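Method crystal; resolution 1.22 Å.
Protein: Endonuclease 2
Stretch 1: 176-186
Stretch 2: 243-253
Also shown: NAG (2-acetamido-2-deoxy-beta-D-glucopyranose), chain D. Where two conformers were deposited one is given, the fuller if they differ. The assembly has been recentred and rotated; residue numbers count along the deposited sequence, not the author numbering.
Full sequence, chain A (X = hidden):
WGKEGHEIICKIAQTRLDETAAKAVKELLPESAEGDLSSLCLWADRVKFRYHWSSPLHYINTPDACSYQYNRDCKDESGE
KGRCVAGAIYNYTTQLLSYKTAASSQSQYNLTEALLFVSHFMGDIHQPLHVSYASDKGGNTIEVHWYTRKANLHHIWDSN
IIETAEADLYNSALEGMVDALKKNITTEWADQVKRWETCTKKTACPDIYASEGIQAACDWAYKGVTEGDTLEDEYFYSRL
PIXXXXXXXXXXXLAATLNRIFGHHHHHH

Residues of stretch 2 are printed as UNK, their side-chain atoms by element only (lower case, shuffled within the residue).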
ATOM      1  N   GLY A 176      15.055   9.206   6.477  1.00 13.88           N
ATOM      2  CA  GLY A 176      16.166   8.525   5.849  1.00 14.56           C
ATOM      3  C   GLY A 176      15.757   7.509   4.800  1.00 12.39           C
ATOM      4  O   GLY A 176      16.322   7.459   3.723  1.00 12.40           O
ATOM      5  N   MET A 177      14.765   6.708   5.120  1.00 11.80           N
ATOM      6  CA  MET A 177      14.302   5.702   4.179  0.70 10.88           C
ATOM      7  C   MET A 177      13.637   6.371   2.961  1.00  9.76           C
ATOM      8  O   MET A 177      13.900   5.992   1.829  1.00  9.53           O
ATOM      9  CB  MET A 177      13.377   4.688   4.854  0.70 12.51           C
ATOM     10  CG  MET A 177      13.101   3.466   3.981  0.70 12.55           C
ATOM     11  SD  MET A 177      11.929   2.261   4.641  0.70 16.70           S
ATOM     12  CE  MET A 177      12.816   1.836   6.101  0.70 14.48           C
ATOM     13  N   VAL A 178      12.809   7.386   3.191  1.00 10.70           N
ATOM     14  CA  VAL A 178      12.194   8.140   2.094  0.70 11.40           C
ATOM     15  C   VAL A 178      13.224   8.696   1.150  1.00 11.01           C
ATOM     16  O   VAL A 178      13.103   8.598  -0.066  1.00 10.63           O
ATOM     17  CB  VAL A 178      11.420   9.363   2.621  0.70 13.52           C
ATOM     18  CG1 VAL A 178      11.004  10.317   1.492  0.70 12.49           C
ATOM     19  CG2 VAL A 178      10.225   8.847   3.348  0.70 15.97           C
ATOM     20  N   ASP A 179      14.236   9.337   1.724  1.00 11.49           N
ATOM     21  CA  ASP A 179      15.246   9.976   0.921  1.00 12.23           C
ATOM     22  C   ASP A 179      16.012   8.963   0.091  1.00 10.85           C
ATOM     23  O   ASP A 179      16.320   9.187  -1.074  1.00 12.16           O
ATOM     24  CB  ASP A 179      16.185  10.804   1.812  1.00 14.05           C
ATOM     25  CG  ASP A 179      15.488  12.034   2.430  1.00 18.97           C
ATOM     26  OD1 ASP A 179      14.379  12.398   1.995  1.00 23.43           O
ATOM     27  OD2 ASP A 179      16.046  12.611   3.384  1.00 22.19           O
ATOM     28  N   ALA A 180      16.303   7.802   0.669  1.00 10.20           N
ATOM     29  CA  ALA A 180      17.030   6.767  -0.038  1.00  9.58           C
ATOM     30  C   ALA A 180      16.181   6.160  -1.164  1.00  9.21           C
ATOM     31  O   ALA A 180      16.688   5.855  -2.248  1.00 10.05           O
ATOM     32  CB  ALA A 180      17.499   5.695   0.934  1.00  9.77           C
ATOM     33  N   LEU A 181      14.892   5.971  -0.909  1.00  8.45           N
ATOM     34  CA  LEU A 181      13.983   5.500  -1.952  1.00  8.18           C
ATOM     35  C   LEU A 181      13.888   6.501  -3.098  1.00  8.71           C
ATOM     36  O   LEU A 181      13.924   6.112  -4.264  1.00  9.12           O
ATOM     37  CB  LEU A 181      12.608   5.189  -1.368  1.00  7.87           C
ATOM     38  CG  LEU A 181      12.543   4.001  -0.428  1.00  7.86           C
ATOM     39  CD1 LEU A 181      11.256   3.996   0.345  1.00  9.22           C
ATOM     40  CD2 LEU A 181      12.728   2.699  -1.184  1.00  8.15           C
ATOM     41  N   LYS A 182      13.763   7.782  -2.780  1.00  9.40           N
ATOM     42  CA  LYS A 182      13.695   8.809  -3.816  1.00 10.35           C
ATOM     43  C   LYS A 182      14.960   8.833  -4.657  1.00 10.79           C
ATOM     44  O   LYS A 182      14.912   8.948  -5.884  1.00 11.88           O
ATOM     45  CB  LYS A 182      13.426  10.174  -3.193  1.00 12.50           C
ATOM     46  CG  LYS A 182      12.010  10.326  -2.673  1.00 12.99           C
ATOM     47  CD  LYS A 182      11.814  11.585  -1.849  1.00 17.14           C
ATOM     48  CE  LYS A 182      11.802  12.848  -2.657  0.30 14.89           C
ATOM     49  NZ  LYS A 182      11.595  13.928  -1.653  0.30 16.31           N
ATOM     50  N   LYS A 183      16.121   8.707  -4.024  1.00 11.43           N
ATOM     51  CA  LYS A 183      17.358   8.668  -4.780  1.00 12.61           C
ATOM     52  C   LYS A 183      17.390   7.468  -5.715  1.00 11.66           C
ATOM     53  O   LYS A 183      17.813   7.593  -6.865  1.00 13.47           O
ATOM     54  CB  LYS A 183      18.561   8.692  -3.845  1.00 14.42           C
ATOM     55  CG  LYS A 183      18.758  10.069  -3.209  1.00 20.19           C
ATOM     56  CD  LYS A 183      20.025  10.190  -2.379  0.70 20.71           C
ATOM     57  CE  LYS A 183      20.109  11.562  -1.720  0.70 24.92           C
ATOM     58  NZ  LYS A 183      19.129  11.710  -0.609  0.70 25.22           N
ATOM     59  N   ASN A 184      16.950   6.310  -5.246  1.00 10.68           N
ATOM     60  CA  ASN A 184      16.959   5.137  -6.102  1.00 10.18           C
ATOM     61  C   ASN A 184      15.937   5.208  -7.239  1.00  9.95           C
ATOM     62  O   ASN A 184      16.193   4.730  -8.325  1.00 11.07           O
ATOM     63  CB  ASN A 184      16.784   3.876  -5.272  1.00  9.79           C
ATOM     64  CG  ASN A 184      18.070   3.458  -4.597  1.00 10.54           C
ATOM     65  OD1 ASN A 184      19.108   4.083  -4.783  1.00 12.57           O
ATOM     66  ND2 ASN A 184      18.006   2.390  -3.812  1.00 11.12           N
ATOM     67  N   ILE A 185      14.794   5.834  -6.988  1.00  9.36           N
ATOM     68  CA  ILE A 185      13.809   6.086  -8.047  1.00  9.88           C
ATOM     69  C   ILE A 185      14.469   6.834  -9.204  1.00 11.25           C
ATOM     70  O   ILE A 185      14.215   6.541 -10.366  1.00 12.59           O
ATOM     71  CB  ILE A 185      12.593   6.822  -7.472  1.00  9.94           C
ATOM     72  CG1 ILE A 185      11.721   5.829  -6.690  1.00  9.61           C
ATOM     73  CG2 ILE A 185      11.807   7.560  -8.552  1.00 11.17           C
ATOM     74  CD1 ILE A 185      10.680   6.471  -5.796  1.00 10.20           C
ATOM     75  N   THR A 186      15.343   7.779  -8.886  1.00 13.20           N
ATOM     76  CA  THR A 186      16.055   8.565  -9.882  1.00 16.25           C
ATOM     77  C   THR A 186      17.226   7.828 -10.524  1.00 17.96           C
ATOM     78  O   THR A 186      17.383   7.892 -11.746  1.00 21.23           O
ATOM     79  CB  THR A 186      16.604   9.847  -9.228  1.00 18.31           C
ATOM     80  OG1 THR A 186      15.512  10.568  -8.660  1.00 20.74           O
ATOM     81  CG2 THR A 186      17.359  10.729 -10.221  1.00 20.79           C
ATOM     82  N   UNK A 243      10.334  -4.955   0.238  1.00  7.56           N
ATOM     83  CA  UNK A 243       9.618  -3.899   0.922  1.00  7.44           C
ATOM     84  C   UNK A 243       9.927  -2.542   0.266  1.00  7.00           C
ATOM     85  O   UNK A 243       9.025  -1.766  -0.035  1.00  7.34           O
ATOM     86  c   UNK A 243       9.369  -2.672   3.113  1.00  9.48           C
ATOM     87  c   UNK A 243       9.910  -3.917   2.427  1.00  8.62           C
ATOM     88  c   UNK A 243       9.312  -5.182   3.043  1.00 10.10           C
ATOM     89  N   UNK A 244      11.210  -2.251   0.061  1.00  6.76           N
ATOM     90  CA  UNK A 244      11.592  -1.018  -0.624  1.00  7.03           C
ATOM     91  C   UNK A 244      10.892  -0.882  -1.980  1.00  6.85           C
ATOM     92  O   UNK A 244      10.368   0.172  -2.317  1.00  7.11           O
ATOM     93  c   UNK A 244      14.458   0.039   2.603  1.00  9.00           C
ATOM     94  c   UNK A 244      15.307  -1.165   0.290  1.00  8.26           C
ATOM     95  c   UNK A 244      15.768  -0.333   2.470  1.00  9.25           C
ATOM     96  o   UNK A 244      16.656  -0.059   3.505  1.00 11.15           O
ATOM     97  c   UNK A 244      16.208  -0.941   1.325  1.00  8.96           C
ATOM     98  c   UNK A 244      13.567  -0.175   1.558  1.00  8.10           C
ATOM     99  c   UNK A 244      13.979  -0.780   0.382  1.00  7.33           C
ATOM    100  c   UNK A 244      13.090  -0.961  -0.827  1.00  6.98           C
ATOM    101  N   UNK A 245      10.917  -1.959  -2.757  1.00  6.80           N
ATOM    102  CA  UNK A 245      10.294  -1.964  -4.080  1.00  6.98           C
ATOM    103  C   UNK A 245       8.813  -1.605  -3.984  1.00  6.77           C
ATOM    104  O   UNK A 245       8.320  -0.785  -4.756  1.00  6.95           O
ATOM    105  c   UNK A 245       9.502  -4.892  -6.414  1.00  9.13           C
ATOM    106  n   UNK A 245       8.206  -5.139  -6.530  1.00  9.01           N
ATOM    107  c   UNK A 245      10.459  -3.337  -4.713  1.00  7.33           C
ATOM    108  c   UNK A 245       9.883  -3.469  -6.124  1.00  7.98           C
ATOM    109  o   UNK A 245      10.357  -5.768  -6.491  1.00 10.93           O
ATOM    110  N   UNK A 246       8.098  -2.251  -3.075  1.00  6.50           N
ATOM    111  CA  UNK A 246       6.668  -2.034  -2.976  1.00  6.59           C
ATOM    112  C   UNK A 246       6.305  -0.658  -2.470  1.00  6.83           C
ATOM    113  O   UNK A 246       5.323  -0.071  -2.923  1.00  7.41           O
ATOM    114  n   UNK A 246       3.985  -4.671  -6.344  1.00  7.61           N
ATOM    115  c   UNK A 246       6.021  -3.113  -2.103  1.00  6.70           C
ATOM    116  c   UNK A 246       3.423  -4.851  -5.158  1.00  7.00           C
ATOM    117  n   UNK A 246       2.140  -5.142  -5.055  1.00  7.67           N
ATOM    118  c   UNK A 246       6.141  -4.539  -2.625  1.00  6.88           C
ATOM    119  c   UNK A 246       5.608  -4.739  -4.036  1.00  7.23           C
ATOM    120  n   UNK A 246       4.152  -4.752  -4.047  1.00  7.33           N
ATOM    121  N   UNK A 247       7.100  -0.104  -1.548  1.00  6.92           N
ATOM    122  CA  UNK A 247       6.889   1.257  -1.095  1.00  7.17           C
ATOM    123  C   UNK A 247       7.131   2.260  -2.224  1.00  7.20           C
ATOM    124  O   UNK A 247       6.364   3.200  -2.417  1.00  8.22           O
ATOM    125  c   UNK A 247       8.578   1.064   2.421  1.00  9.54           C
ATOM    126  c   UNK A 247       7.772   1.571   0.108  1.00  7.68           C
ATOM    127  c   UNK A 247       6.122   1.017   1.949  1.00  9.39           C
ATOM    128  c   UNK A 247       7.505   0.770   1.380  1.00  8.21           C
ATOM    129  N   UNK A 248       8.210   2.059  -2.970  1.00  7.35           N
ATOM    130  CA  UNK A 248       8.527   2.937  -4.093  1.00  7.49           C
ATOM    131  C   UNK A 248       7.447   2.836  -5.173  1.00  7.13           C
ATOM    132  O   UNK A 248       6.998   3.848  -5.696  1.00  7.54           O
ATOM    133  c   UNK A 248       9.882   2.597  -4.643  1.00  7.93           C
ATOM    134  N   UNK A 249       7.033   1.616  -5.513  1.00  7.21           N
ATOM    135  CA  UNK A 249       5.966   1.426  -6.477  1.00  7.14           C
ATOM    136  C   UNK A 249       4.695   2.129  -6.009  1.00  7.50           C
ATOM    137  O   UNK A 249       4.022   2.801  -6.795  1.00  7.97           O
ATOM    138  c   UNK A 249       6.677  -0.748  -7.589  1.00  7.50           C
ATOM    139  o   UNK A 249       6.239  -2.906  -6.677  1.00  7.76           O
ATOM    140  c   UNK A 249       6.442  -2.240  -7.684  1.00  7.29           C
ATOM    141  n   UNK A 249       6.476  -2.776  -8.885  1.00  8.56           N
ATOM    142  c   UNK A 249       5.689  -0.056  -6.686  1.00  7.40           C
ATOM    143  N   UNK A 250       4.342   1.953  -4.743  1.00  7.59           N
ATOM    144  CA  UNK A 250       3.144   2.584  -4.235  1.00  7.72           C
ATOM    145  C   UNK A 250       3.183   4.099  -4.370  1.00  7.59           C
ATOM    146  O   UNK A 250       2.199   4.711  -4.767  1.00  8.52           O
ATOM    147  N   UNK A 251       4.303   4.708  -3.997  1.00  7.75           N
ATOM    148  CA  UNK A 251       4.421   6.143  -4.093  1.00  8.09           C
ATOM    149  C   UNK A 251       4.366   6.651  -5.523  1.00  7.72           C
ATOM    150  O   UNK A 251       3.704   7.639  -5.833  1.00  8.47           O
ATOM    151  N   UNK A 252       5.103   5.973  -6.405  1.00  7.39           N
ATOM    152  CA  UNK A 252       5.137   6.335  -7.808  1.00  7.92           C
ATOM    153  C   UNK A 252       3.740   6.204  -8.422  1.00  7.90           C
ATOM    154  O   UNK A 252       3.302   7.077  -9.180  1.00  8.33           O
ATOM    155  c   UNK A 252       7.594   5.902  -8.161  1.00  8.50           C
ATOM    156  c   UNK A 252       6.189   5.477  -8.540  1.00  8.31           C
ATOM    157  c   UNK A 252       6.004   5.544 -10.039  1.00  9.10           C
ATOM    158  N   UNK A 253       3.045   5.115  -8.115  1.00  7.80           N
ATOM    159  CA  UNK A 253       1.745   4.864  -8.700  1.00  7.86           C
ATOM    160  C   UNK A 253       0.666   5.755  -8.110  1.00  7.89           C
ATOM    161  O   UNK A 253      -0.242   6.159  -8.835  1.00  8.79           O
ATOM    162  n   UNK A 253       3.094  -1.552  -8.990  1.00  7.93           N
ATOM    163  c   UNK A 253       3.148  -0.954 -10.165  1.00  7.65           C
ATOM    164  n   UNK A 253       3.520  -1.650 -11.229  1.00  8.54           N
ATOM    165  c   UNK A 253       2.258   2.574  -9.542  1.00  8.42           C
ATOM    166  c   UNK A 253       2.312   1.125  -9.182  1.00  7.93           C
ATOM    167  c   UNK A 253       1.410   3.382  -8.584  1.00  8.21           C
ATOM    168  n   UNK A 253       2.876   0.334 -10.265  1.00  7.81           N
TER
HETATM  169  C1  NAG D   1      19.221   1.893  -3.183  1.00 10.96           C
HETATM  170  C2  NAG D   1      18.897   0.933  -2.043  1.00 10.33           C
HETATM  171  C3  NAG D   1      20.185   0.354  -1.476  1.00 10.68           C
HETATM  172  C4  NAG D   1      21.003  -0.281  -2.588  1.00 11.14           C
HETATM  173  C5  NAG D   1      21.189   0.700  -3.738  1.00 13.05           C
HETATM  174  C6  NAG D   1      21.899   0.093  -4.943  1.00 15.46           C
HETATM  175  C7  NAG D   1      16.801   1.636  -1.040  1.00  9.15           C
HETATM  176  C8  NAG D   1      16.104   2.346   0.076  1.00  9.35           C
HETATM  177  N2  NAG D   1      18.124   1.584  -1.008  1.00  9.30           N
HETATM  178  O3  NAG D   1      19.877  -0.584  -0.463  1.00 11.62           O
HETATM  179  O4  NAG D   1      22.253  -0.666  -2.051  1.00 12.70           O
HETATM  180  O5  NAG D   1      19.921   1.160  -4.177  1.00 12.49           O
HETATM  181  O6  NAG D   1      21.181  -1.020  -5.423  1.00 18.59           O
HETATM  182  O7  NAG D   1      16.143   1.170  -1.982  1.00 10.60           O

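Position 243 carries three carbons, one bearing the other two, and makes no contact with stretch 1; the fork at CB identifies V243. At position 244 a single carbon leads to a six-membered carbon ring bearing one oxygen, which defines a tyrosine, Y244. Its CA-to-CB bond points sideways, but the ring reaches nearer the first helix, where Y244 CE1 lies 3.9 Å from M177 CG. M177 SD sits at the ring edge, 5.2 Å from the ring centroid of Y244. L181 CD2 packs 3.7 Å from Y244 CB, and C7 of the glycan lies over one ring face.

Position 245 has three carbons, the last carrying one oxygen and one nitrogen, and points away from stretch 1: the terminal amide is that of a glutamine, Q245. At 246, three carbons, a nitrogen and a carbon with two further nitrogens form a guanidinium group, hence R246, which is buried but out of reach of the first helix. Four carbons forked at the second mark position 247 as a leucine. L247 points toward stretch 1, its CD1 4.2 Å from M177 SD and its CB 4.3 Å from L181 CD1.

Position 248 has one carbon, 4.1 Å from I185 CD1, and is therefore A248. This small side chain accompanies the nearest backbone approach, 6.4 Å between L181 CA and A248 CA. Position 249 again shows three carbons ending in one oxygen and one nitrogen, directed away: Q249, whose OE1 accepts hydrogen bonds from Q245 NE2 (3.0 Å) and R246 NH1 (2.9 Å). Positions 250 and 251 have no side-chain atoms and are G250 and G251. Position 252 bears three carbons branched at CB, one of them 3.9 Å from I185 CD1; it is V252, and the touching atom is CG2. Finally, 253 repeats the guanidinium pattern on a chain directed out of reach, giving R253, whose nitrogens are satisfied elsewhere in the structure.

The helices cross at -75°, with axes 10.3 Å apart at closest approach, so the interface is compact and buries 330 Å² in total. M177, L181 and I185, spaced four residues apart, place one apolar stripe against Y244, L247, A248 and V252. No hydrogen bond links the stretches; packing alone joins them directly. The N-linked sugar on N184 ND2 adds to this packing, its C8 approaching L181 CD2 at 3.6 Å and its O7 approaching Y244 CD2 at 3.4 Å.

Stretch 2, residues 243-253: VYQRLAQGGVR
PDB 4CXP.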